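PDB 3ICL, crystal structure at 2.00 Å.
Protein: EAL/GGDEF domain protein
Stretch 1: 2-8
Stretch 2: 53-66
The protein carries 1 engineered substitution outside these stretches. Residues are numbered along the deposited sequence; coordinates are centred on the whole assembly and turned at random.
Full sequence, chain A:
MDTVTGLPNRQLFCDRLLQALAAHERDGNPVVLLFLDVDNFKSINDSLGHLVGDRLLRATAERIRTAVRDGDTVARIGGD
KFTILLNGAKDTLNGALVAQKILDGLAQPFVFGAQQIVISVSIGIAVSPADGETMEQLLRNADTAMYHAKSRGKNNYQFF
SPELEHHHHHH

Stretch 1 (2-8) DTVTGLP
Stretch 2 (53-66) GDRLLRATAERIRT

A compact, self-bonded loop (2-8) packs the side chains of Val-4, Thr-5 and Leu-7 against a helix (53-66) and is fastened there by a hydrogen bond from Arg-58 to the loop backbone, burying 456 Å² in all. Both stretches run in the same sense along the contact: Val-4 lies by Asp-54 (CA to CA 5.9 Å), Thr-5 by Arg-58 (CA to CA 4.1 Å), and Leu-7 reaches Ala-61 and Arg-65.

The helix is regular, with phi/psi near -65/-40 and i to i+4 hydrogen bonds. The loop is closed by Asp-2 N to Leu-7 O (2.8 Å) and a very short Gly-6 N to Asp-2 O bond (2.4 Å). Thr-5 (-110/-22, chi1 p) fixes its shape: Thr-5 OG1 donates to Asp-2 OD2 (2.5 Å) and accepts from Leu-7 N (3.1 Å). The methyl Thr-5 CG2 is left to lie 3.6 Å from Leu-57 O, while Thr-5 CB sits 3.7 Å from Ala-61 CB. The small Ala-61 side chain points toward the loop, and Ala-61 CB also lies 3.6 Å from Leu-7 CD1; Leu-7 (chi1 m, chi2 t) extends its end to the helix, with Leu-7 CD2 3.7 Å from Arg-65 CD. Val-4 (-64/-42, chi1 t) places CG1 3.7 Å from Asp-54 O and 4.1 Å from Leu-57 CB.

Arg-58, extended through chi1-chi3 (all t) with chi4 at 75°, turns its guanidinium against the loop backbone. Arg-58 NH1 donates to Val-4 O (3.1 Å, N-H...O angle 156°), which lies near the guanidinium plane, whereas Thr-5 O lies over one face. Gly-6 adopts 83/7, where a CB would jam against the preceding carbonyl; it would also point toward the helix and clash with Arg-58 NH2 at 2.9 Å. Arg-65 (m, t, m, chi4 -168°) flanks the exposed margin.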

# COMPACT_ATOMS: atom_id res chain seq x y z
N ASP A 2 -9.27 -7.94 9.29
CA ASP A 2 -9.69 -6.56 9.50
C ASP A 2 -11.15 -6.43 9.06
O ASP A 2 -11.46 -6.46 7.87
CB ASP A 2 -8.79 -5.60 8.71
CG ASP A 2 -9.22 -4.15 8.84
OD1 ASP A 2 -9.64 -3.75 9.95
OD2 ASP A 2 -9.11 -3.40 7.85
N THR A 3 -12.04 -6.30 10.04
CA THR A 3 -13.48 -6.18 9.80
C THR A 3 -13.86 -5.10 8.79
O THR A 3 -14.72 -5.31 7.94
CB THR A 3 -14.23 -5.89 11.11
OG1 THR A 3 -13.84 -6.84 12.11
CG2 THR A 3 -15.73 -5.97 10.90
N VAL A 4 -13.20 -3.95 8.89
CA VAL A 4 -13.49 -2.83 8.00
C VAL A 4 -13.16 -3.12 6.53
O VAL A 4 -13.94 -2.76 5.65
CB VAL A 4 -12.71 -1.56 8.45
CG1 VAL A 4 -12.98 -0.41 7.47
CG2 VAL A 4 -13.14 -1.17 9.85
N THR A 5 -12.03 -3.77 6.28
CA THR A 5 -11.61 -4.05 4.90
C THR A 5 -11.67 -5.51 4.48
O THR A 5 -11.72 -5.81 3.28
CB THR A 5 -10.17 -3.58 4.67
OG1 THR A 5 -9.29 -4.33 5.50
CG2 THR A 5 -10.04 -2.10 4.99
N GLY A 6 -11.64 -6.42 5.44
CA GLY A 6 -11.66 -7.83 5.11
C GLY A 6 -10.26 -8.30 4.77
O GLY A 6 -10.06 -9.43 4.33
N LEU A 7 -9.28 -7.42 4.98
CA LEU A 7 -7.87 -7.74 4.71
C LEU A 7 -7.26 -8.53 5.86
O LEU A 7 -7.82 -8.57 6.95
CB LEU A 7 -7.05 -6.45 4.53
CG LEU A 7 -7.31 -5.56 3.32
CD1 LEU A 7 -6.41 -4.33 3.39
CD2 LEU A 7 -7.06 -6.34 2.04
N PRO A 8 -6.11 -9.17 5.62
CA PRO A 8 -5.42 -9.96 6.65
C PRO A 8 -5.00 -9.07 7.82
O PRO A 8 -4.79 -7.86 7.66
CB PRO A 8 -4.21 -10.52 5.90
CG PRO A 8 -4.73 -10.67 4.51
CD PRO A 8 -5.49 -9.38 4.30
N GLY A 53 -16.78 6.41 5.43
CA GLY A 53 -15.34 6.23 5.57
C GLY A 53 -14.93 4.77 5.55
O GLY A 53 -13.98 4.40 4.87
N ASP A 54 -15.64 3.93 6.30
CA ASP A 54 -15.32 2.51 6.33
C ASP A 54 -15.56 1.88 4.97
O ASP A 54 -14.76 1.06 4.52
CB ASP A 54 -16.14 1.79 7.39
CG ASP A 54 -15.79 2.23 8.80
OD1 ASP A 54 -14.69 2.78 8.98
OD2 ASP A 54 -16.61 2.01 9.71
N ARG A 55 -16.65 2.27 4.33
CA ARG A 55 -16.97 1.74 3.01
C ARG A 55 -15.85 2.09 2.03
O ARG A 55 -15.44 1.25 1.22
CB ARG A 55 -18.29 2.32 2.50
CG ARG A 55 -19.51 1.86 3.28
CD ARG A 55 -20.78 2.35 2.61
NE ARG A 55 -20.93 1.80 1.27
CZ ARG A 55 -21.86 2.17 0.40
NH1 ARG A 55 -22.74 3.10 0.74
NH2 ARG A 55 -21.91 1.62 -0.80
N LEU A 56 -15.36 3.32 2.11
CA LEU A 56 -14.28 3.77 1.23
C LEU A 56 -13.01 2.94 1.46
O LEU A 56 -12.37 2.51 0.50
CB LEU A 56 -13.98 5.25 1.48
CG LEU A 56 -12.81 5.90 0.73
CD1 LEU A 56 -12.94 5.67 -0.77
CD2 LEU A 56 -12.79 7.38 1.05
N LEU A 57 -12.67 2.72 2.72
CA LEU A 57 -11.48 1.94 3.07
C LEU A 57 -11.56 0.52 2.52
O LEU A 57 -10.55 -0.03 2.07
CB LEU A 57 -11.30 1.89 4.59
CG LEU A 57 -10.87 3.19 5.28
CD1 LEU A 57 -10.85 2.98 6.79
CD2 LEU A 57 -9.49 3.62 4.77
N ARG A 58 -12.75 -0.07 2.57
CA ARG A 58 -12.94 -1.43 2.07
C ARG A 58 -12.86 -1.48 0.54
O ARG A 58 -12.35 -2.44 -0.03
CB ARG A 58 -14.29 -1.97 2.54
CG ARG A 58 -14.43 -3.48 2.36
CD ARG A 58 -15.81 -3.96 2.80
NE ARG A 58 -15.89 -5.42 2.84
CZ ARG A 58 -15.34 -6.18 3.77
NH1 ARG A 58 -14.66 -5.63 4.77
NH2 ARG A 58 -15.46 -7.50 3.71
N ALA A 59 -13.38 -0.45 -0.11
CA ALA A 59 -13.36 -0.39 -1.57
C ALA A 59 -11.93 -0.12 -2.05
O ALA A 59 -11.53 -0.55 -3.13
CB ALA A 59 -14.30 0.70 -2.08
N THR A 60 -11.16 0.61 -1.24
CA THR A 60 -9.78 0.93 -1.59
C THR A 60 -8.92 -0.33 -1.45
O THR A 60 -8.07 -0.61 -2.29
CB THR A 60 -9.22 2.04 -0.66
OG1 THR A 60 -9.99 3.24 -0.86
CG2 THR A 60 -7.76 2.32 -0.98
N ALA A 61 -9.16 -1.08 -0.38
CA ALA A 61 -8.43 -2.31 -0.11
C ALA A 61 -8.63 -3.33 -1.22
O ALA A 61 -7.71 -4.05 -1.59
CB ALA A 61 -8.89 -2.90 1.22
N GLU A 62 -9.85 -3.40 -1.75
CA GLU A 62 -10.15 -4.35 -2.81
C GLU A 62 -9.52 -3.93 -4.13
O GLU A 62 -9.01 -4.77 -4.87
CB GLU A 62 -11.67 -4.50 -2.97
CG GLU A 62 -12.33 -4.98 -1.69
CD GLU A 62 -13.85 -4.92 -1.75
OE1 GLU A 62 -14.39 -4.03 -2.44
OE2 GLU A 62 -14.50 -5.75 -1.08
N ARG A 63 -9.54 -2.63 -4.43
CA ARG A 63 -8.93 -2.16 -5.67
C ARG A 63 -7.43 -2.37 -5.62
O ARG A 63 -6.80 -2.61 -6.65
CB ARG A 63 -9.24 -0.68 -5.90
CG ARG A 63 -10.70 -0.41 -6.24
CD ARG A 63 -10.91 1.00 -6.75
NE ARG A 63 -12.33 1.30 -6.91
CZ ARG A 63 -12.80 2.48 -7.29
NH1 ARG A 63 -11.97 3.47 -7.56
NH2 ARG A 63 -14.11 2.67 -7.38
N ILE A 64 -6.85 -2.28 -4.43
CA ILE A 64 -5.42 -2.49 -4.29
C ILE A 64 -5.11 -3.95 -4.62
O ILE A 64 -4.17 -4.25 -5.35
CB ILE A 64 -4.94 -2.17 -2.87
CG1 ILE A 64 -5.05 -0.66 -2.62
CG2 ILE A 64 -3.50 -2.63 -2.70
CD1 ILE A 64 -4.66 -0.22 -1.21
N ARG A 65 -5.93 -4.86 -4.10
CA ARG A 65 -5.72 -6.28 -4.36
C ARG A 65 -5.84 -6.61 -5.85
O ARG A 65 -5.16 -7.51 -6.34
CB ARG A 65 -6.71 -7.12 -3.54
CG ARG A 65 -6.54 -6.97 -2.04
CD ARG A 65 -7.30 -8.04 -1.26
NE ARG A 65 -8.75 -7.92 -1.41
CZ ARG A 65 -9.63 -8.58 -0.67
NH1 ARG A 65 -9.22 -9.41 0.29
NH2 ARG A 65 -10.93 -8.42 -0.88
N THR A 66 -6.69 -5.89 -6.57
CA THR A 66 -6.85 -6.17 -8.00
C THR A 66 -5.63 -5.69 -8.77
O THR A 66 -5.39 -6.14 -9.90
CB THR A 66 -8.07 -5.44 -8.62
OG1 THR A 66 -7.80 -4.03 -8.69
CG2 THR A 66 -9.31 -5.67 -7.78